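Local coordinates for oxysterol-binding protein homolog 3 (Saccharomyces cerevisiae, PDB 4IC4) that carries lipids in a hydrophobic pocket between membranes, in transport coupled to phosphoinositides, through its OSBP-related domain, at residues I75-E80 with L106-D111; E126-I131 with A303-I308; E310-N315 with D320-P325. All blocks are in the same frame, centred on the assembly; numbering follows the deposited sequence.

Contact 1 (I75-E80 with L106-D111); sequences ISETFE and LSIYRD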
loop_
_atom_site.group_PDB
_atom_site.type_symbol
_atom_site.label_atom_id
_atom_site.label_comp_id
_atom_site.label_asym_id
_atom_site.label_seq_id
_atom_site.Cartn_x
_atom_site.Cartn_y
_atom_site.Cartn_z
ATOM N N ILE A 75 -1.988 0.690 -0.288
ATOM C CA ILE A 75 -1.055 -0.303 -0.799
ATOM C C ILE A 75 -0.252 0.229 -1.991
ATOM O O ILE A 75 0.878 -0.206 -2.229
ATOM C CB ILE A 75 -1.795 -1.604 -1.146
ATOM C CG1 ILE A 75 -2.409 -2.175 0.139
ATOM C CG2 ILE A 75 -0.830 -2.611 -1.769
ATOM C CD1 ILE A 75 -3.234 -3.430 -0.068
ATOM N N SER A 76 -0.815 1.187 -2.723
ATOM C CA SER A 76 -0.099 1.783 -3.850
ATOM C C SER A 76 1.133 2.544 -3.375
ATOM O O SER A 76 2.035 2.825 -4.164
ATOM C CB SER A 76 -1.006 2.738 -4.631
ATOM O OG SER A 76 -2.036 2.024 -5.284
ATOM N N GLU A 77 1.170 2.889 -2.087
ATOM C CA GLU A 77 2.320 3.600 -1.538
ATOM C C GLU A 77 3.535 2.681 -1.516
ATOM O O GLU A 77 4.664 3.127 -1.292
ATOM C CB GLU A 77 2.005 4.132 -0.136
ATOM C CG GLU A 77 0.936 5.217 -0.155
ATOM C CD GLU A 77 0.627 5.786 1.215
ATOM O OE1 GLU A 77 1.480 6.503 1.784
ATOM O OE2 GLU A 77 -0.478 5.510 1.721
ATOM N N THR A 78 3.294 1.395 -1.753
ATOM C CA THR A 78 4.373 0.419 -1.829
ATOM C C THR A 78 5.313 0.866 -2.953
ATOM O O THR A 78 6.496 0.523 -2.962
ATOM C CB THR A 78 3.819 -0.989 -2.169
ATOM O OG1 THR A 78 3.103 -1.504 -1.039
ATOM C CG2 THR A 78 4.947 -1.953 -2.531
ATOM N N PHE A 79 4.782 1.653 -3.886
ATOM C CA PHE A 79 5.551 2.125 -5.036
ATOM C C PHE A 79 6.070 3.563 -4.969
ATOM O O PHE A 79 6.533 4.108 -5.971
ATOM C CB PHE A 79 4.720 1.913 -6.307
ATOM C CG PHE A 79 4.484 0.466 -6.622
ATOM C CD1 PHE A 79 5.456 -0.280 -7.286
ATOM C CD2 PHE A 79 3.325 -0.171 -6.197
ATOM C CE1 PHE A 79 5.277 -1.639 -7.518
ATOM C CE2 PHE A 79 3.134 -1.535 -6.424
ATOM C CZ PHE A 79 4.116 -2.269 -7.086
ATOM N N GLU A 80 6.013 4.169 -3.787
ATOM C CA GLU A 80 6.506 5.532 -3.623
ATOM C C GLU A 80 7.953 5.658 -4.102
ATOM O O GLU A 80 8.329 6.669 -4.693
ATOM C CB GLU A 80 6.427 5.966 -2.151
ATOM C CG GLU A 80 6.970 7.372 -1.906
ATOM C CD GLU A 80 6.971 7.781 -0.439
ATOM O OE1 GLU A 80 6.481 7.014 0.421
ATOM O OE2 GLU A 80 7.468 8.890 -0.151
ATOM N N LEU A 106 7.681 0.862 4.610
ATOM C CA LEU A 106 7.506 1.047 6.050
ATOM C C LEU A 106 7.645 2.505 6.469
ATOM O O LEU A 106 7.049 2.932 7.458
ATOM C CB LEU A 106 8.531 0.216 6.824
ATOM C CG LEU A 106 8.368 -1.298 6.772
ATOM C CD1 LEU A 106 9.619 -1.953 7.349
ATOM C CD2 LEU A 106 7.129 -1.711 7.554
ATOM N N SER A 107 8.422 3.264 5.704
ATOM C CA SER A 107 8.680 4.666 6.009
ATOM C C SER A 107 7.460 5.575 6.109
ATOM O O SER A 107 7.553 6.665 6.674
ATOM C CB SER A 107 9.663 5.256 4.986
ATOM O OG SER A 107 9.099 5.289 3.683
ATOM N N ILE A 108 6.321 5.154 5.564
ATOM C CA ILE A 108 5.141 6.013 5.644
ATOM C C ILE A 108 4.636 6.132 7.079
ATOM O O ILE A 108 3.815 6.993 7.382
ATOM C CB ILE A 108 3.973 5.519 4.739
ATOM C CG1 ILE A 108 3.474 4.146 5.192
ATOM C CG2 ILE A 108 4.425 5.500 3.283
ATOM C CD1 ILE A 108 2.212 3.691 4.469
ATOM N N TYR A 109 5.146 5.277 7.960
ATOM C CA TYR A 109 4.733 5.298 9.356
ATOM C C TYR A 109 5.760 5.981 10.251
ATOM O O TYR A 109 5.674 5.884 11.476
ATOM C CB TYR A 109 4.491 3.870 9.846
ATOM C CG TYR A 109 3.409 3.157 9.074
ATOM C CD1 TYR A 109 2.095 3.614 9.109
ATOM C CD2 TYR A 109 3.704 2.049 8.276
ATOM C CE1 TYR A 109 1.094 2.995 8.369
ATOM C CE2 TYR A 109 2.706 1.417 7.526
ATOM C CZ TYR A 109 1.403 1.902 7.580
ATOM O OH TYR A 109 0.403 1.318 6.839
ATOM N N ARG A 110 6.720 6.682 9.654
ATOM C CA ARG A 110 7.736 7.349 10.461
ATOM C C ARG A 110 7.124 8.404 11.371
ATOM O O ARG A 110 7.559 8.564 12.514
ATOM C CB ARG A 110 8.853 7.936 9.583
ATOM C CG ARG A 110 8.469 8.962 8.526
ATOM C CD ARG A 110 9.722 9.208 7.688
ATOM N NE ARG A 110 9.643 10.229 6.645
ATOM C CZ ARG A 110 9.046 10.071 5.466
ATOM N NH1 ARG A 110 8.440 8.931 5.165
ATOM N NH2 ARG A 110 9.118 11.036 4.558
ATOM N N ASP A 111 6.128 9.131 10.874
ATOM C CA ASP A 111 5.445 10.106 11.714
ATOM C C ASP A 111 4.325 9.292 12.350
ATOM O O ASP A 111 3.395 8.852 11.666
ATOM C CB ASP A 111 4.843 11.246 10.891
ATOM C CG ASP A 111 4.206 12.315 11.762
ATOM O OD1 ASP A 111 3.525 11.946 12.741
ATOM O OD2 ASP A 111 4.379 13.519 11.469
HETATM O O HOH W 1 7.977 7.516 2.651
HETATM O O HOH W 2 8.275 10.678 1.814
#
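E77 and I108 sit opposite each other, with their CA atoms 8.1 Å apart. Each lies in a 3-10 turn of the OSBP-related domain, the first following helix 71-76 and the second following helix 94-104. No hydrogen bond joins the two segments directly. I108 has CG1 between its backbone N and carbonyl carbon (chi1 63°), which leaves CG2 pointing at two carboxylates. CG2 lies 3.5 Å from E77 OE1 and 3.8 Å from E80 OE1. The other branch ends in CD1, 4.0 Å from E77 OE1. With an alanine here, the methyls beside E77 and E80 would be gone, and a gap would probably open next to the buried E77 carboxylate. E77 has its polar partners outside the pair: OE1 bonds T302 OG1, and OE2 forms a salt bridge with R114. E80 is linked to the other segment by water. One water donates to E80 OE1 (2.7 Å) and to S107 OG, and accepts from R110 NH1. A second joins E80 OE2 to R110 NH2. R110 NH1 also donates to S107 O at 2.9 Å. I108 methyls thus lie against carboxylates. E80 OE2 and R110 NH1, 5.4 Å apart, meet through water, which probably screens their attraction.

Contact 2 (E126-I131 with A303-I308); sequences ETFELI and ANLNEI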
loop_
_atom_site.group_PDB
_atom_site.type_symbol
_atom_site.label_atom_id
_atom_site.label_comp_id
_atom_site.label_asym_id
_atom_site.label_seq_id
_atom_site.Cartn_x
_atom_site.Cartn_y
_atom_site.Cartn_z
ATOM N N GLU A 126 -14.188 -1.836 -6.647
ATOM C CA GLU A 126 -13.642 -0.486 -6.642
ATOM C C GLU A 126 -12.244 -0.638 -7.254
ATOM O O GLU A 126 -11.595 -1.678 -7.104
ATOM C CB GLU A 126 -13.537 0.048 -5.207
ATOM C CG GLU A 126 -12.888 1.426 -5.086
ATOM C CD GLU A 126 -12.992 1.999 -3.680
ATOM O OE1 GLU A 126 -12.126 2.814 -3.296
ATOM O OE2 GLU A 126 -13.946 1.640 -2.957
ATOM N N THR A 127 -11.779 0.399 -7.936
ATOM C CA THR A 127 -10.470 0.359 -8.566
ATOM C C THR A 127 -9.662 1.593 -8.209
ATOM O O THR A 127 -10.185 2.559 -7.653
ATOM C CB THR A 127 -10.599 0.318 -10.106
ATOM O OG1 THR A 127 -11.382 1.437 -10.548
ATOM C CG2 THR A 127 -11.254 -0.974 -10.558
ATOM N N PHE A 128 -8.373 1.542 -8.495
ATOM C CA PHE A 128 -7.525 2.697 -8.288
ATOM C C PHE A 128 -6.378 2.619 -9.264
ATOM O O PHE A 128 -5.595 1.673 -9.247
ATOM C CB PHE A 128 -6.969 2.790 -6.868
ATOM C CG PHE A 128 -6.026 3.945 -6.676
ATOM C CD1 PHE A 128 -6.475 5.257 -6.819
ATOM C CD2 PHE A 128 -4.680 3.724 -6.396
ATOM C CE1 PHE A 128 -5.595 6.334 -6.689
ATOM C CE2 PHE A 128 -3.791 4.793 -6.264
ATOM C CZ PHE A 128 -4.248 6.105 -6.411
ATOM N N GLU A 129 -6.300 3.604 -10.147
ATOM C CA GLU A 129 -5.216 3.655 -11.106
ATOM C C GLU A 129 -4.241 4.719 -10.630
ATOM O O GLU A 129 -4.621 5.655 -9.920
ATOM C CB GLU A 129 -5.719 4.044 -12.499
ATOM C CG GLU A 129 -6.239 5.482 -12.591
ATOM C CD GLU A 129 -6.285 6.005 -14.020
ATOM O OE1 GLU A 129 -5.668 7.056 -14.279
ATOM O OE2 GLU A 129 -6.936 5.379 -14.879
ATOM N N LEU A 130 -2.983 4.568 -11.017
ATOM C CA LEU A 130 -1.964 5.540 -10.659
ATOM C C LEU A 130 -0.910 5.581 -11.747
ATOM O O LEU A 130 -0.113 4.653 -11.903
ATOM C CB LEU A 130 -1.314 5.198 -9.314
ATOM C CG LEU A 130 -0.226 6.188 -8.875
ATOM C CD1 LEU A 130 -0.819 7.583 -8.684
ATOM C CD2 LEU A 130 0.414 5.700 -7.590
ATOM N N ILE A 131 -0.930 6.664 -12.517
ATOM C CA ILE A 131 0.028 6.865 -13.588
ATOM C C ILE A 131 1.036 7.903 -13.116
ATOM O O ILE A 131 0.668 9.041 -12.811
ATOM C CB ILE A 131 -0.657 7.396 -14.860
ATOM C CG1 ILE A 131 -1.645 6.357 -15.396
ATOM C CG2 ILE A 131 0.395 7.729 -15.912
ATOM C CD1 ILE A 131 -2.495 6.857 -16.550
ATOM N N ALA A 303 -0.473 12.338 -0.072
ATOM C CA ALA A 303 -1.345 13.473 -0.334
ATOM C C ALA A 303 -1.752 13.591 -1.795
ATOM O O ALA A 303 -2.786 14.183 -2.113
ATOM C CB ALA A 303 -0.664 14.759 0.126
ATOM N N ASN A 304 -0.942 13.020 -2.681
ATOM C CA ASN A 304 -1.215 13.079 -4.109
ATOM C C ASN A 304 -2.059 11.933 -4.647
ATOM O O ASN A 304 -2.557 12.004 -5.768
ATOM C CB ASN A 304 0.104 13.151 -4.882
ATOM C CG ASN A 304 0.782 14.495 -4.731
ATOM O OD1 ASN A 304 0.112 15.512 -4.550
ATOM N ND2 ASN A 304 2.107 14.515 -4.824
ATOM N N LEU A 305 -2.231 10.890 -3.842
ATOM C CA LEU A 305 -2.998 9.719 -4.255
ATOM C C LEU A 305 -4.437 10.000 -4.674
ATOM O O LEU A 305 -4.911 9.486 -5.691
ATOM C CB LEU A 305 -3.010 8.684 -3.123
ATOM C CG LEU A 305 -1.697 7.960 -2.808
ATOM C CD1 LEU A 305 -1.834 7.247 -1.473
ATOM C CD2 LEU A 305 -1.354 6.980 -3.926
ATOM N N ASN A 306 -5.131 10.820 -3.891
ATOM C CA ASN A 306 -6.534 11.102 -4.165
ATOM C C ASN A 306 -6.798 12.346 -4.996
ATOM O O ASN A 306 -7.937 12.814 -5.060
ATOM C CB ASN A 306 -7.311 11.204 -2.847
ATOM C CG ASN A 306 -8.776 10.832 -3.000
ATOM O OD1 ASN A 306 -9.656 11.444 -2.386
ATOM N ND2 ASN A 306 -9.045 9.812 -3.806
ATOM N N GLU A 307 -5.768 12.879 -5.643
ATOM C CA GLU A 307 -5.961 14.065 -6.472
ATOM C C GLU A 307 -6.300 13.713 -7.915
ATOM O O GLU A 307 -5.755 12.766 -8.487
ATOM C CB GLU A 307 -4.708 14.949 -6.468
ATOM C CG GLU A 307 -4.846 16.173 -7.383
ATOM C CD GLU A 307 -3.628 17.081 -7.389
ATOM O OE1 GLU A 307 -2.495 16.587 -7.239
ATOM O OE2 GLU A 307 -3.811 18.304 -7.566
ATOM N N ILE A 308 -7.221 14.481 -8.491
ATOM C CA ILE A 308 -7.605 14.304 -9.881
ATOM C C ILE A 308 -6.869 15.402 -10.645
ATOM O O ILE A 308 -7.115 16.590 -10.425
ATOM C CB ILE A 308 -9.130 14.475 -10.080
ATOM C CG1 ILE A 308 -9.879 13.345 -9.372
ATOM C CG2 ILE A 308 -9.465 14.477 -11.568
ATOM C CD1 ILE A 308 -11.386 13.482 -9.429
#
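F128 and L130 meet L305 where strand 127-132 of the beta barrel of the OSBP-related domain passes the end of helix 300-305. L305 is the one residue of its segment that touches the strand closely. Its CD2 lies 3.9 Å from F128 CZ and 4.0 Å from F128 CE2. The same methyl is 4.3 Å from L130 CD2. The two leucines therefore meet methyl to methyl, while the F128 and L305 side chains cross at about a right angle. L305 also brings its backbone to the ring. L305 O sits at the ring edge, near the ring plane, 3.4 Å from F128 CE1 and 3.5 Å from F128 CZ. A carbonyl oxygen there faces the rim hydrogens, which is probably favourable electrostatically. With chi1 at 177°, the F128 ring swings away from its own backbone N and out to L305. L130 points to the same side, two residues on. E129 lies between them and turns the other way, where it forms a salt bridge with R385 and a hydrogen bond with Y381. Around the F128 ring, L72, Q73 and S76 of helix 71-76 add further contacts, as does R322. The strand is held by its pairing with strand 137-145: L130 is bonded backbone to backbone with L139, and F128 O is hydrogen-bonded to S141 OG.

Contact 3 (E310-N315 with D320-P325); sequences EIEKGN and DSRLRP
One face of the R322 guanidinium is covered by E312, whose CG lies 3.8 Å above the plane, over its centre. The E312 carboxylate is stacked on the same group, the two planes only 21° apart. At the guanidinium edge, in plane, is CG of D320. The two acids thus meet the arginine in different ways. E312 OE2 is 3.6 Å from R322 NH2, a long salt bridge. The oxygen lies well out of the guanidinium plane, so that pair is held by charge, with no N-H aimed at the oxygen. E312 reaches this place because its chain bends at chi2 (81°), which folds the carboxylate over the arginine. Its other oxygen, OE1, bonds T309 OG1. D320 makes the hydrogen-bonded salt bridge: R322 NH1 donates to OD2 at 2.9 Å, somewhat tilted, on the syn side. The same OD2 accepts from R322 N at 3.0 Å, from the opposite face of the carboxylate. This backbone bond closes an Asx turn, at the start of the 3-10 segment 321-323. The whole network lies in the loop between helices 300-305 and 325-331, against strand 127-132 of the barrel. R322 reaches that strand too, since its side chain touches L130 and its NH2 bonds E129 O. D320 OD1 bonds E129 N, and R322 O bonds R328 NH2 of helix 325-331.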
loop_
_atom_site.group_PDB
_atom_site.type_symbol
_atom_site.label_atom_id
_atom_site.label_comp_id
_atom_site.label_asym_id
_atom_site.label_seq_id
_atom_site.Cartn_x
_atom_site.Cartn_y
_atom_site.Cartn_z
ATOM N N GLU A 310 -4.922 16.500 -14.666
ATOM C CA GLU A 310 -5.217 16.399 -16.091
ATOM C C GLU A 310 -4.986 14.971 -16.592
ATOM O O GLU A 310 -5.470 14.587 -17.654
ATOM C CB GLU A 310 -4.331 17.371 -16.874
ATOM C CG GLU A 310 -2.846 17.115 -16.689
ATOM C CD GLU A 310 -1.985 18.226 -17.245
ATOM O OE1 GLU A 310 -1.975 18.417 -18.481
ATOM O OE2 GLU A 310 -1.319 18.910 -16.439
ATOM N N ILE A 311 -4.238 14.183 -15.830
ATOM C CA ILE A 311 -3.976 12.809 -16.232
ATOM C C ILE A 311 -5.245 11.976 -16.109
ATOM O O ILE A 311 -5.569 11.182 -16.990
ATOM C CB ILE A 311 -2.884 12.163 -15.350
ATOM C CG1 ILE A 311 -1.540 12.845 -15.601
ATOM C CG2 ILE A 311 -2.793 10.665 -15.645
ATOM C CD1 ILE A 311 -0.428 12.329 -14.725
ATOM N N GLU A 312 -5.973 12.186 -15.018
ATOM C CA GLU A 312 -7.191 11.433 -14.745
ATOM C C GLU A 312 -8.496 12.054 -15.229
ATOM O O GLU A 312 -9.458 11.333 -15.506
ATOM C CB GLU A 312 -7.328 11.180 -13.237
ATOM C CG GLU A 312 -6.216 10.361 -12.588
ATOM C CD GLU A 312 -4.975 11.176 -12.259
ATOM O OE1 GLU A 312 -5.057 12.425 -12.221
ATOM O OE2 GLU A 312 -3.913 10.566 -12.022
ATOM N N LYS A 313 -8.537 13.381 -15.323
ATOM C CA LYS A 313 -9.759 14.081 -15.711
ATOM C C LYS A 313 -10.444 13.540 -16.957
ATOM O O LYS A 313 -9.892 13.599 -18.059
ATOM C CB LYS A 313 -9.494 15.585 -15.895
ATOM C CG LYS A 313 -10.756 16.385 -16.226
ATOM C CD LYS A 313 -10.452 17.850 -16.513
ATOM C CE LYS A 313 -11.709 18.606 -16.922
ATOM N NZ LYS A 313 -11.411 20.017 -17.312
ATOM N N GLY A 314 -11.648 13.012 -16.754
ATOM C CA GLY A 314 -12.449 12.474 -17.840
ATOM C C GLY A 314 -12.019 11.122 -18.370
ATOM O O GLY A 314 -12.614 10.611 -19.316
ATOM N N ASN A 315 -11.004 10.529 -17.747
ATOM C CA ASN A 315 -10.468 9.240 -18.187
ATOM C C ASN A 315 -10.743 8.078 -17.241
ATOM O O ASN A 315 -10.475 6.928 -17.581
ATOM C CB ASN A 315 -8.950 9.346 -18.359
ATOM C CG ASN A 315 -8.547 10.398 -19.368
ATOM O OD1 ASN A 315 -7.537 11.086 -19.198
ATOM N ND2 ASN A 315 -9.326 10.522 -20.431
ATOM N N ASP A 320 -13.157 4.342 -9.738
ATOM C CA ASP A 320 -11.912 4.780 -9.107
ATOM C C ASP A 320 -12.107 5.375 -7.713
ATOM O O ASP A 320 -13.082 6.089 -7.458
ATOM C CB ASP A 320 -11.205 5.796 -10.005
ATOM C CG ASP A 320 -9.744 5.992 -9.633
ATOM O OD1 ASP A 320 -8.895 5.180 -10.059
ATOM O OD2 ASP A 320 -9.441 6.962 -8.908
ATOM N N SER A 321 -11.172 5.089 -6.809
ATOM C CA SER A 321 -11.251 5.609 -5.443
ATOM C C SER A 321 -11.348 7.135 -5.407
ATOM O O SER A 321 -11.919 7.699 -4.473
ATOM C CB SER A 321 -10.031 5.174 -4.629
ATOM O OG SER A 321 -9.985 3.768 -4.462
ATOM N N ARG A 322 -10.790 7.803 -6.410
ATOM C CA ARG A 322 -10.843 9.265 -6.453
ATOM C C ARG A 322 -12.266 9.780 -6.634
ATOM O O ARG A 322 -12.528 10.964 -6.425
ATOM C CB ARG A 322 -9.995 9.810 -7.600
ATOM C CG ARG A 322 -8.511 9.508 -7.511
ATOM C CD ARG A 322 -7.793 10.120 -8.697
ATOM N NE ARG A 322 -6.370 9.794 -8.731
ATOM C CZ ARG A 322 -5.873 8.633 -9.142
ATOM N NH1 ARG A 322 -6.680 7.665 -9.559
ATOM N NH2 ARG A 322 -4.559 8.444 -9.151
ATOM N N LEU A 323 -13.179 8.896 -7.026
ATOM C CA LEU A 323 -14.560 9.299 -7.248
ATOM C C LEU A 323 -15.479 8.986 -6.070
ATOM O O LEU A 323 -16.677 9.275 -6.117
ATOM C CB LEU A 323 -15.089 8.650 -8.535
ATOM C CG LEU A 323 -14.271 8.982 -9.791
ATOM C CD1 LEU A 323 -14.891 8.313 -11.013
ATOM C CD2 LEU A 323 -14.199 10.495 -9.979
ATOM N N ARG A 324 -14.930 8.403 -5.008
ATOM C CA ARG A 324 -15.748 8.089 -3.839
ATOM C C ARG A 324 -16.149 9.360 -3.105
ATOM O O ARG A 324 -15.300 10.165 -2.712
ATOM C CB ARG A 324 -15.015 7.137 -2.891
ATOM C CG ARG A 324 -15.123 5.699 -3.351
ATOM C CD ARG A 324 -14.635 4.704 -2.329
ATOM N NE ARG A 324 -15.314 4.797 -1.039
ATOM C CZ ARG A 324 -15.275 3.828 -0.130
ATOM N NH1 ARG A 324 -14.607 2.711 -0.389
ATOM N NH2 ARG A 324 -15.869 3.977 1.045
ATOM N N PRO A 325 -17.456 9.548 -2.899
ATOM C CA PRO A 325 -17.964 10.738 -2.213
ATOM C C PRO A 325 -17.661 10.844 -0.730
ATOM O O PRO A 325 -17.484 11.950 -0.212
ATOM C CB PRO A 325 -19.463 10.687 -2.498
ATOM C CG PRO A 325 -19.738 9.231 -2.567
ATOM C CD PRO A 325 -18.565 8.703 -3.374
#

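Overall arrangement
Within the OSBP-related domain, contact 2 touches both contact 1 and contact 3, which do not touch each other. Contacts 2 and 3 are close, with centres about 7 Å apart. T127 O and S321 N are 2.8 Å apart and E126 OE1 and S321 OG 2.6 Å, both probable hydrogen bonds. Contact 1 adjoins contact 2, with centres about 15 Å apart: E77 CG packs 3.7 Å from L305 CD1. Between contacts 1 and 3 the nearest atoms are about 8 Å apart. The E77 side chain of contact 1 is about 11 Å from that of K118, a residue seen to bind phosphatidylinositol 4-phosphate in this protein. Contacts 2 and 3 lie away from the known binding residues.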